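Local coordinates for protein RAP1B (Serratia marcescens, PDB 4AX2) that probably acts as an immunity (self-resistance) protein, protecting its own cell against an amidase toxin of the type VI secretion system, at residues 38-43 with 66-71; 42-47 with 81-86; 32-37 with 123-128; 92-97 with 108-113. All coordinates share one frame; numbering follows the deposited sequence. Where two conformers were deposited one is given.

In the fold
Helix 33-49 takes part in interactions 1, 2 and 3, all buried, which meet successive parts of it: 32-37 packs on the end of helix 118-126, 38-43 on the end of helix 55-67, and 42-47 on helix 75-89. Interaction 1, its centre about 5 Å from that of the chain, is purely apolar across its segments. Interaction 2 adds an arginine-asparagine bond to an isoleucine contact, and interaction 3 passes from an aliphatic cluster to a stacked histidine-arginine pair at the partly exposed edge. Interaction 4, its centre about 17 Å from the chain's, is only partly buried, mostly polar, and fastens a loop to helix 107-116. The Cys45-Cys111 disulfide joins the helices of interactions 2 and 4.

Interaction 1: 38-43 with 66-71; sequences KELALS and AMREWM
Leu40 and Met67 meet at their bases: Leu40 CB lies 4.0 Å from Met67 CB, and Met67 CG rests 3.9 Å from Leu40 CA. From there the side chains part. Met67 bends at its second torsion (chi2 -63°), which turns the thioether back toward Glu39 and sets its CE 3.8 Å from Glu39 CB. Leu40 goes the other way, its CG anti to the backbone N (chi1 179°), and brings CD1 against two residues of 66-71. On one of them, Arg68, it touches the aliphatic CG at 3.5 Å; on the other, Met71, it meets the methyl CE at 3.7 Å, the side chains crossing at about a right angle. Glu39 contributes its CB to this surface, while its carboxylate leads away to Gln35 and Tyr115 and to His116 of the second subunit. Ser43 OG donates to Glu39 O at 2.9 Å, from the face of that carbonyl opposite to the one reached by Ser43 N. The contact therefore depends on dispersion and exclusion of water: the Glu39 carboxylate finds its partners beyond the two segments and the Ser43 hydroxyl within helix 33-49, so neither bonds across to 66-71.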
# COMPACT_ATOMS: atom_id res chain seq x y z
N LYS A 38 -9.89 -0.26 2.56
CA LYS A 38 -8.47 -0.64 2.86
C LYS A 38 -7.49 0.36 2.25
O LYS A 38 -6.50 0.69 2.88
CB LYS A 38 -8.14 -2.06 2.42
CG LYS A 38 -9.01 -3.11 3.09
CD LYS A 38 -8.27 -4.42 3.34
CE LYS A 38 -7.86 -5.16 2.07
NZ LYS A 38 -6.97 -6.35 2.32
N GLU A 39 -7.79 0.87 1.05
CA GLU A 39 -6.95 1.90 0.44
C GLU A 39 -6.95 3.15 1.30
O GLU A 39 -5.91 3.79 1.47
CB GLU A 39 -7.44 2.28 -0.96
CG GLU A 39 -7.63 1.13 -1.93
CD GLU A 39 -6.36 0.34 -2.19
OE1 GLU A 39 -5.48 0.89 -2.88
OE2 GLU A 39 -6.30 -0.83 -1.76
N LEU A 40 -8.12 3.52 1.83
CA LEU A 40 -8.20 4.68 2.71
C LEU A 40 -7.35 4.44 3.96
O LEU A 40 -6.54 5.30 4.36
CB LEU A 40 -9.66 4.95 3.12
CG LEU A 40 -9.94 6.12 4.06
CD1 LEU A 40 -11.39 6.58 3.89
CD2 LEU A 40 -9.68 5.76 5.52
N ALA A 41 -7.52 3.26 4.56
CA ALA A 41 -6.79 2.92 5.78
C ALA A 41 -5.28 2.93 5.58
O ALA A 41 -4.56 3.49 6.40
CB ALA A 41 -7.25 1.56 6.33
N LEU A 42 -4.81 2.32 4.51
CA LEU A 42 -3.37 2.32 4.18
C LEU A 42 -2.85 3.75 3.98
O LEU A 42 -1.84 4.14 4.57
CB LEU A 42 -3.16 1.47 2.91
CG LEU A 42 -1.73 1.45 2.34
CD1 LEU A 42 -0.70 1.06 3.39
CD2 LEU A 42 -1.66 0.51 1.15
N SER A 43 -3.55 4.53 3.16
CA SER A 43 -3.11 5.89 2.86
C SER A 43 -3.03 6.74 4.13
O SER A 43 -2.08 7.47 4.34
CB SER A 43 -4.05 6.56 1.83
OG SER A 43 -4.10 5.84 0.62
N ALA A 66 -9.95 11.46 -0.02
CA ALA A 66 -10.58 11.45 -1.34
C ALA A 66 -11.24 10.11 -1.65
O ALA A 66 -12.18 10.06 -2.45
CB ALA A 66 -9.54 11.80 -2.42
N MET A 67 -10.79 9.04 -1.00
CA MET A 67 -11.37 7.70 -1.23
C MET A 67 -12.85 7.67 -0.86
O MET A 67 -13.61 6.89 -1.44
CB MET A 67 -10.66 6.60 -0.41
CG MET A 67 -9.19 6.34 -0.73
SD MET A 67 -9.01 5.77 -2.42
CE MET A 67 -7.21 5.69 -2.57
N ARG A 68 -13.23 8.44 0.14
CA ARG A 68 -14.60 8.39 0.63
C ARG A 68 -15.62 8.77 -0.46
O ARG A 68 -16.77 8.35 -0.38
CB ARG A 68 -14.77 9.29 1.84
CG ARG A 68 -13.86 8.89 3.01
CD ARG A 68 -14.01 9.82 4.19
NE ARG A 68 -13.76 11.22 3.82
CZ ARG A 68 -13.25 12.13 4.64
NH1 ARG A 68 -12.93 11.82 5.88
NH2 ARG A 68 -13.08 13.37 4.20
N GLU A 69 -15.21 9.55 -1.46
CA GLU A 69 -16.13 9.94 -2.53
C GLU A 69 -16.59 8.72 -3.35
O GLU A 69 -17.66 8.76 -3.94
CB GLU A 69 -15.50 11.01 -3.45
CG GLU A 69 -16.43 11.54 -4.53
CD GLU A 69 -15.96 12.81 -5.24
OE1 GLU A 69 -14.78 13.18 -5.10
OE2 GLU A 69 -16.79 13.43 -5.96
N TRP A 70 -15.82 7.63 -3.33
CA TRP A 70 -16.05 6.52 -4.26
C TRP A 70 -16.62 5.30 -3.62
O TRP A 70 -16.59 4.21 -4.21
CB TRP A 70 -14.75 6.22 -5.02
CG TRP A 70 -14.16 7.51 -5.52
CD1 TRP A 70 -12.98 8.12 -5.10
CD2 TRP A 70 -14.78 8.44 -6.45
NE1 TRP A 70 -12.81 9.32 -5.75
CE2 TRP A 70 -13.87 9.58 -6.56
CE3 TRP A 70 -15.95 8.44 -7.20
CZ2 TRP A 70 -14.14 10.65 -7.40
CZ3 TRP A 70 -16.23 9.53 -8.03
CH2 TRP A 70 -15.34 10.61 -8.13
N MET A 71 -17.16 5.46 -2.41
CA MET A 71 -17.83 4.38 -1.70
C MET A 71 -18.90 4.88 -0.74
O MET A 71 -18.77 5.97 -0.18
CB MET A 71 -16.78 3.59 -0.89
CG MET A 71 -15.91 4.47 -0.01
SD MET A 71 -14.99 3.42 1.14
CE MET A 71 -13.90 4.67 1.87

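Interaction 2: 42-47 with 81-86; sequences LSRCLA and KINVLI
Ile82, the first residue of 81-86 to touch helix 42-47, does so lightly, its CG2 lying 4.4 Å from Arg44 NH1. It also packs on Val37, Leu40 and Ala41, earlier on the same helix. One residue on, Asn83 supplies the polar link: Arg44 NH1 donates to Asn83 OD1 over 3.0 Å with an N-H...O angle of 161°. The oxygen lies at the edge of the guanidinium, near its plane, while the amide stands almost perpendicular to that plane (89°). Arg44 reaches it by extending away from its helix, CG anti to the backbone N, before bending at chi3. Its NH2 is taken by Asn65 of helix 55-67, so the guanidinium spans two neighbouring helices. Ile86 ends the contact and fills the closest backbone approach, where its CA is 6.0 Å from Cys45 CA. Its two branches divide the work: Ile86 CD1 lies 3.9 Å from Arg44 CB, and Ile86 CG2 packs 4.1 Å from Cys45 CB. The sulfur of Cys45 continues into the disulfide with Cys111 of helix 107-116. The helix segments cross at -56° with axes 10.3 Å apart. Aliphatic packing around Ile86 thus gives way to a directional bond at Asn83, and with one bond to each asparagine the Arg44 guanidinium is probably restrained in its rotation.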
# COMPACT_ATOMS: atom_id res chain seq x y z
N LEU A 42 -4.81 2.32 4.51
CA LEU A 42 -3.37 2.32 4.18
C LEU A 42 -2.85 3.75 3.98
O LEU A 42 -1.84 4.14 4.57
CB LEU A 42 -3.16 1.47 2.91
CG LEU A 42 -1.73 1.45 2.34
CD1 LEU A 42 -0.70 1.06 3.39
CD2 LEU A 42 -1.66 0.51 1.15
N SER A 43 -3.55 4.53 3.16
CA SER A 43 -3.11 5.89 2.86
C SER A 43 -3.03 6.74 4.13
O SER A 43 -2.08 7.47 4.34
CB SER A 43 -4.05 6.56 1.83
OG SER A 43 -4.10 5.84 0.62
N ARG A 44 -4.04 6.63 4.98
CA ARG A 44 -4.02 7.39 6.24
C ARG A 44 -2.96 6.90 7.22
O ARG A 44 -2.33 7.69 7.89
CB ARG A 44 -5.41 7.39 6.88
CG ARG A 44 -5.47 8.28 8.11
CD ARG A 44 -6.87 8.46 8.63
NE ARG A 44 -7.73 9.14 7.68
CZ ARG A 44 -9.06 9.04 7.66
NH1 ARG A 44 -9.70 8.27 8.56
NH2 ARG A 44 -9.75 9.73 6.77
N CYS A 45 -2.72 5.59 7.26
CA CYS A 45 -1.63 5.06 8.07
C CYS A 45 -0.31 5.69 7.61
O CYS A 45 0.48 6.18 8.42
CB CYS A 45 -1.58 3.53 7.95
SG CYS A 45 -0.40 2.71 9.03
N LEU A 46 -0.10 5.72 6.29
CA LEU A 46 1.11 6.30 5.73
C LEU A 46 1.23 7.79 6.07
O LEU A 46 2.30 8.25 6.42
CB LEU A 46 1.16 6.09 4.22
CG LEU A 46 1.29 4.63 3.78
CD1 LEU A 46 1.09 4.47 2.26
CD2 LEU A 46 2.65 4.09 4.21
N ALA A 47 0.11 8.52 5.99
CA ALA A 47 0.08 9.94 6.43
C ALA A 47 0.49 10.11 7.89
O ALA A 47 1.23 11.04 8.23
CB ALA A 47 -1.31 10.53 6.21
N LYS A 81 -13.43 4.37 13.89
CA LYS A 81 -13.23 2.92 13.88
C LYS A 81 -11.95 2.58 13.08
O LYS A 81 -11.10 1.84 13.58
CB LYS A 81 -14.45 2.18 13.34
CG LYS A 81 -15.58 2.05 14.36
CD LYS A 81 -16.66 1.07 13.94
CE LYS A 81 -17.67 0.80 15.05
NZ LYS A 81 -17.16 -0.14 16.10
N ILE A 82 -11.81 3.15 11.89
CA ILE A 82 -10.57 3.01 11.09
C ILE A 82 -9.35 3.55 11.83
O ILE A 82 -8.31 2.92 11.87
CB ILE A 82 -10.69 3.72 9.73
CG1 ILE A 82 -11.63 2.93 8.80
CG2 ILE A 82 -9.33 3.90 9.05
CD1 ILE A 82 -11.07 1.57 8.40
N ASN A 83 -9.50 4.71 12.46
CA ASN A 83 -8.36 5.35 13.10
C ASN A 83 -7.90 4.59 14.33
O ASN A 83 -6.72 4.45 14.54
CB ASN A 83 -8.64 6.82 13.40
CG ASN A 83 -8.57 7.67 12.15
OD1 ASN A 83 -8.51 7.15 11.03
ND2 ASN A 83 -8.59 8.99 12.33
N VAL A 84 -8.84 4.09 15.14
CA VAL A 84 -8.46 3.22 16.26
C VAL A 84 -7.67 1.98 15.75
O VAL A 84 -6.64 1.62 16.32
CB VAL A 84 -9.68 2.80 17.09
CG1 VAL A 84 -9.31 1.69 18.05
CG2 VAL A 84 -10.26 4.00 17.88
N LEU A 85 -8.15 1.35 14.69
CA LEU A 85 -7.44 0.19 14.12
C LEU A 85 -6.04 0.56 13.62
O LEU A 85 -5.06 -0.12 13.95
CB LEU A 85 -8.28 -0.48 13.03
CG LEU A 85 -7.68 -1.79 12.49
CD1 LEU A 85 -7.51 -2.81 13.61
CD2 LEU A 85 -8.58 -2.30 11.37
N ILE A 86 -5.91 1.69 12.91
CA ILE A 86 -4.59 2.18 12.49
C ILE A 86 -3.68 2.30 13.70
O ILE A 86 -2.52 1.88 13.68
CB ILE A 86 -4.68 3.54 11.76
CG1 ILE A 86 -5.36 3.38 10.39
CG2 ILE A 86 -3.29 4.17 11.62
CD1 ILE A 86 -5.79 4.69 9.73

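Interaction 3: 32-37 with 123-128; sequences PYHQVV and LSRQLI. With EDO (1,2-ethanediol), chain E.
The beginning of helix 33-49 packs against the last turn of helix 118-126 and the residues that follow it, bringing His34 CA within 4.8 Å of Ser124 CA. Ser124 CB sits 3.2 Å from His34 O. Ser124 O is buried here without a hydrogen-bond partner in the model, faced by a CA-H...O contact from His34 CA (3.6 Å). Ser124 OG bonds to Asp121 O and accepts from a water that is also hydrogen-bonded to His34 ND1 (2.7 Å) at the edge of the imidazole. Pro32 is the N-cap of the first helix, and Leu127 is where the second leaves helical geometry, so Ile128 can turn back onto the helix start. Ile128 CG2 meets Tyr33 CB at 3.7 Å, and Ile128 CD1 touches Val37 CG2 at 3.6 Å, these two side chains running in opposite directions. On the outer side Arg125 extends beside His34 and lays its guanidinium over one face of the imidazole, centres 3.9 Å apart and planes 28° from parallel. His34 CG sits between the backbone N and the carbonyl carbon (chi1 60°), which puts the ring against the guanidinium. A 1,2-ethanediol, probably from the crystallisation liquor, accepts a weak bond from Arg125 NH1.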
# COMPACT_ATOMS: atom_id res chain seq x y z
N PRO A 32 -14.09 -3.59 -5.45
CA PRO A 32 -15.16 -3.76 -4.47
C PRO A 32 -14.99 -2.76 -3.34
O PRO A 32 -13.85 -2.47 -2.94
CB PRO A 32 -14.96 -5.18 -3.97
CG PRO A 32 -13.53 -5.46 -4.20
CD PRO A 32 -13.17 -4.75 -5.47
N TYR A 33 -16.11 -2.23 -2.83
CA TYR A 33 -16.07 -1.20 -1.80
C TYR A 33 -15.20 -1.56 -0.57
O TYR A 33 -14.54 -0.67 -0.03
CB TYR A 33 -17.48 -0.85 -1.33
CG TYR A 33 -18.37 -0.16 -2.36
CD1 TYR A 33 -17.87 0.86 -3.18
CD2 TYR A 33 -19.71 -0.50 -2.49
CE1 TYR A 33 -18.69 1.53 -4.08
CE2 TYR A 33 -20.53 0.14 -3.40
CZ TYR A 33 -20.02 1.15 -4.19
OH TYR A 33 -20.86 1.80 -5.08
N HIS A 34 -15.21 -2.82 -0.13
CA HIS A 34 -14.40 -3.19 1.02
C HIS A 34 -12.94 -2.92 0.76
O HIS A 34 -12.22 -2.47 1.65
CB HIS A 34 -14.65 -4.64 1.48
CG HIS A 34 -14.33 -5.71 0.44
ND1 HIS A 34 -13.09 -6.22 0.27
CD2 HIS A 34 -15.16 -6.39 -0.44
CE1 HIS A 34 -13.12 -7.16 -0.68
NE2 HIS A 34 -14.39 -7.27 -1.12
N GLN A 35 -12.49 -3.13 -0.48
CA GLN A 35 -11.12 -2.78 -0.84
C GLN A 35 -10.83 -1.28 -0.79
O GLN A 35 -9.76 -0.87 -0.36
CB GLN A 35 -10.76 -3.33 -2.22
CG GLN A 35 -9.29 -3.16 -2.57
CD GLN A 35 -8.34 -3.96 -1.67
OE1 GLN A 35 -8.57 -5.14 -1.42
NE2 GLN A 35 -7.27 -3.32 -1.20
N VAL A 36 -11.80 -0.45 -1.20
CA VAL A 36 -11.62 1.00 -1.12
C VAL A 36 -11.37 1.46 0.30
O VAL A 36 -10.55 2.34 0.53
CB VAL A 36 -12.82 1.77 -1.70
CG1 VAL A 36 -12.56 3.28 -1.65
CG2 VAL A 36 -13.12 1.29 -3.12
N VAL A 37 -12.07 0.85 1.26
CA VAL A 37 -11.86 1.16 2.66
C VAL A 37 -10.41 0.85 3.04
O VAL A 37 -9.79 1.62 3.78
CB VAL A 37 -12.81 0.36 3.56
CG1 VAL A 37 -12.46 0.59 5.02
CG2 VAL A 37 -14.28 0.73 3.26
N LEU A 123 -13.36 -5.28 9.25
CA LEU A 123 -13.89 -3.91 9.42
C LEU A 123 -14.29 -3.27 8.10
O LEU A 123 -15.30 -2.58 8.04
CB LEU A 123 -12.92 -3.02 10.19
CG LEU A 123 -13.31 -1.57 10.50
CD1 LEU A 123 -14.53 -1.52 11.42
CD2 LEU A 123 -12.13 -0.85 11.13
N SER A 124 -13.50 -3.52 7.05
CA SER A 124 -13.72 -2.94 5.72
C SER A 124 -15.09 -3.30 5.12
O SER A 124 -15.65 -2.54 4.31
CB SER A 124 -12.60 -3.36 4.75
OG SER A 124 -12.70 -4.71 4.33
N ARG A 125 -15.61 -4.46 5.51
CA ARG A 125 -16.92 -4.91 5.06
C ARG A 125 -18.02 -4.30 5.91
O ARG A 125 -19.08 -3.95 5.38
CB ARG A 125 -16.98 -6.43 5.12
CG ARG A 125 -16.07 -7.06 4.08
CD ARG A 125 -15.76 -8.52 4.37
NE ARG A 125 -14.65 -8.95 3.53
CZ ARG A 125 -14.74 -9.33 2.26
NH1 ARG A 125 -15.92 -9.36 1.63
NH2 ARG A 125 -13.63 -9.69 1.60
N GLN A 126 -17.76 -4.11 7.20
CA GLN A 126 -18.74 -3.56 8.14
C GLN A 126 -19.08 -2.09 7.88
O GLN A 126 -20.20 -1.66 8.16
CB GLN A 126 -18.24 -3.71 9.58
CG GLN A 126 -18.03 -5.15 10.00
CD GLN A 126 -17.47 -5.29 11.39
OE1 GLN A 126 -16.65 -4.48 11.82
NE2 GLN A 126 -17.91 -6.33 12.11
N LEU A 127 -18.14 -1.33 7.33
CA LEU A 127 -18.29 0.12 7.19
C LEU A 127 -18.90 0.59 5.87
O LEU A 127 -18.91 1.80 5.57
CB LEU A 127 -16.92 0.80 7.39
CG LEU A 127 -16.29 0.60 8.78
CD1 LEU A 127 -14.96 1.31 8.88
CD2 LEU A 127 -17.25 1.03 9.90
N ILE A 128 -19.37 -0.38 5.07
CA ILE A 128 -19.97 -0.10 3.75
C ILE A 128 -21.47 -0.33 3.82
O ILE A 128 -21.93 -1.41 4.24
CB ILE A 128 -19.33 -0.96 2.64
CG1 ILE A 128 -17.86 -0.55 2.43
CG2 ILE A 128 -20.10 -0.83 1.32
CD1 ILE A 128 -17.65 0.92 2.10
C1 EDO E . -15.88 -12.38 -0.54
O1 EDO E . -17.02 -11.60 -0.20
C2 EDO E . -15.37 -11.93 -1.90
O2 EDO E . -14.25 -11.07 -1.70
O HOH W 1 -11.31 -5.69 2.23

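Interaction 4: 92-97 with 108-113; sequences RINEFH and TLNCLR
Asn94 and Asn110 approach from opposite directions and form the tight centre of this contact, with Asn94 ND2 donating to Asn110 OD1 over 2.9 Å. The donor stands above the plane of the receiving carbonyl, and the two amides are turned 40° against each other. Asn110 OD1 has a second donor on the other face of its plane: Arg113 NH1, at 2.8 Å and 159°, one turn further along the same helix, with the oxygen at the edge of the guanidinium. Arg113 NH2 in turn gives a hydrogen to Asn94 OD1 (2.8 Å), more bent at 134° and tilted out of the guanidinium plane. At the start of the loop Asn110 ND2 donates to Arg92 O over 3.0 Å, and it also serves Lys90 O, while Asn94 ND2 reaches Gln105 O. Arg113 therefore bridges both asparagines, which, with these backbone oxygens, probably sets the orientation of both amides. The outer side is looser and apolar: Phe96, an exposed residue, presents the edge of its ring to Leu109, its CE1 lying 3.8 Å from Leu109 CD2, while Asn94 CB covers part of one face of the ring. The side chain of Arg92 turns away to Ala19 of the second subunit, and Arg113 NH2 also donates to the backbone O of Pro24 of that subunit. The arrangement is that of an irregular loop pinned to a helix by side-chain amides and an arginine, here joining the connection after helix 75-89 to helix 107-116 within the interface with the second subunit.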
# COMPACT_ATOMS: atom_id res chain seq x y z
N ARG A 92 3.86 -0.04 16.24
CA ARG A 92 4.46 -1.26 16.73
C ARG A 92 5.97 -1.20 16.57
O ARG A 92 6.50 -0.62 15.61
CB ARG A 92 3.88 -2.50 16.08
CG ARG A 92 2.40 -2.73 16.35
CD ARG A 92 2.02 -2.78 17.82
NE ARG A 92 2.58 -3.94 18.51
CZ ARG A 92 2.03 -5.16 18.52
NH1 ARG A 92 0.89 -5.41 17.87
NH2 ARG A 92 2.64 -6.14 19.19
N ILE A 93 6.64 -1.75 17.56
CA ILE A 93 8.09 -1.87 17.54
C ILE A 93 8.37 -3.20 16.88
O ILE A 93 7.89 -4.25 17.32
CB ILE A 93 8.69 -1.83 18.96
CG1 ILE A 93 8.26 -0.55 19.69
CG2 ILE A 93 10.21 -1.92 18.86
CD1 ILE A 93 8.40 -0.62 21.21
N ASN A 94 9.13 -3.17 15.79
CA ASN A 94 9.41 -4.39 15.04
C ASN A 94 10.68 -5.03 15.56
O ASN A 94 11.75 -4.44 15.46
CB ASN A 94 9.53 -4.08 13.55
CG ASN A 94 8.17 -3.87 12.89
OD1 ASN A 94 7.32 -4.77 12.90
ND2 ASN A 94 7.95 -2.67 12.32
N GLU A 95 10.54 -6.23 16.11
CA GLU A 95 11.68 -6.98 16.65
C GLU A 95 12.33 -7.77 15.52
O GLU A 95 12.10 -8.97 15.38
CB GLU A 95 11.23 -7.94 17.76
CG GLU A 95 10.43 -7.30 18.88
CD GLU A 95 11.29 -6.54 19.88
OE1 GLU A 95 12.06 -5.65 19.46
OE2 GLU A 95 11.17 -6.82 21.09
N PHE A 96 13.09 -7.06 14.69
CA PHE A 96 13.70 -7.66 13.50
C PHE A 96 14.77 -8.67 13.92
O PHE A 96 15.49 -8.45 14.89
CB PHE A 96 14.31 -6.59 12.59
CG PHE A 96 13.29 -5.73 11.89
CD1 PHE A 96 12.38 -6.30 10.99
CD2 PHE A 96 13.25 -4.36 12.10
CE1 PHE A 96 11.45 -5.51 10.33
CE2 PHE A 96 12.31 -3.56 11.44
CZ PHE A 96 11.41 -4.15 10.55
N HIS A 97 14.88 -9.76 13.17
CA HIS A 97 15.78 -10.87 13.48
C HIS A 97 17.12 -10.64 12.83
O HIS A 97 17.20 -9.96 11.80
CB HIS A 97 15.20 -12.20 12.98
CG HIS A 97 13.83 -12.52 13.53
ND1 HIS A 97 12.86 -11.59 13.65
CD2 HIS A 97 13.27 -13.72 13.97
CE1 HIS A 97 11.75 -12.15 14.15
NE2 HIS A 97 11.99 -13.46 14.34
N THR A 108 6.58 1.71 7.67
CA THR A 108 5.98 1.36 6.38
C THR A 108 5.48 -0.08 6.44
O THR A 108 4.35 -0.40 6.02
CB THR A 108 7.01 1.49 5.22
OG1 THR A 108 7.55 2.82 5.22
CG2 THR A 108 6.35 1.20 3.85
N LEU A 109 6.30 -0.95 7.00
CA LEU A 109 5.93 -2.35 7.24
C LEU A 109 4.68 -2.46 8.14
O LEU A 109 3.81 -3.27 7.88
CB LEU A 109 7.10 -3.11 7.86
CG LEU A 109 6.96 -4.61 7.87
CD1 LEU A 109 7.11 -5.17 6.45
CD2 LEU A 109 8.04 -5.20 8.78
N ASN A 110 4.61 -1.63 9.18
CA ASN A 110 3.42 -1.61 10.06
C ASN A 110 2.13 -1.30 9.30
O ASN A 110 1.09 -1.94 9.50
CB ASN A 110 3.61 -0.60 11.19
CG ASN A 110 4.67 -1.01 12.21
OD1 ASN A 110 5.06 -2.17 12.31
ND2 ASN A 110 5.13 -0.03 13.01
N CYS A 111 2.19 -0.29 8.42
CA CYS A 111 1.06 0.06 7.57
C CYS A 111 0.67 -1.07 6.58
O CYS A 111 -0.53 -1.35 6.38
CB CYS A 111 1.33 1.40 6.88
SG CYS A 111 1.39 2.81 8.05
N LEU A 112 1.67 -1.73 6.00
CA LEU A 112 1.40 -2.89 5.15
C LEU A 112 0.76 -4.03 5.96
O LEU A 112 -0.16 -4.71 5.48
CB LEU A 112 2.67 -3.33 4.44
CG LEU A 112 3.28 -2.33 3.46
CD1 LEU A 112 4.59 -2.91 2.94
CD2 LEU A 112 2.31 -2.07 2.30
N ARG A 113 1.21 -4.23 7.20
CA ARG A 113 0.64 -5.30 8.05
C ARG A 113 -0.83 -5.01 8.32
O ARG A 113 -1.69 -5.87 8.20
CB ARG A 113 1.41 -5.42 9.37
CG ARG A 113 1.03 -6.64 10.18
CD ARG A 113 1.82 -6.76 11.50
NE ARG A 113 3.27 -6.78 11.28
CZ ARG A 113 4.11 -5.77 11.54
NH1 ARG A 113 3.69 -4.65 12.07
NH2 ARG A 113 5.41 -5.91 11.25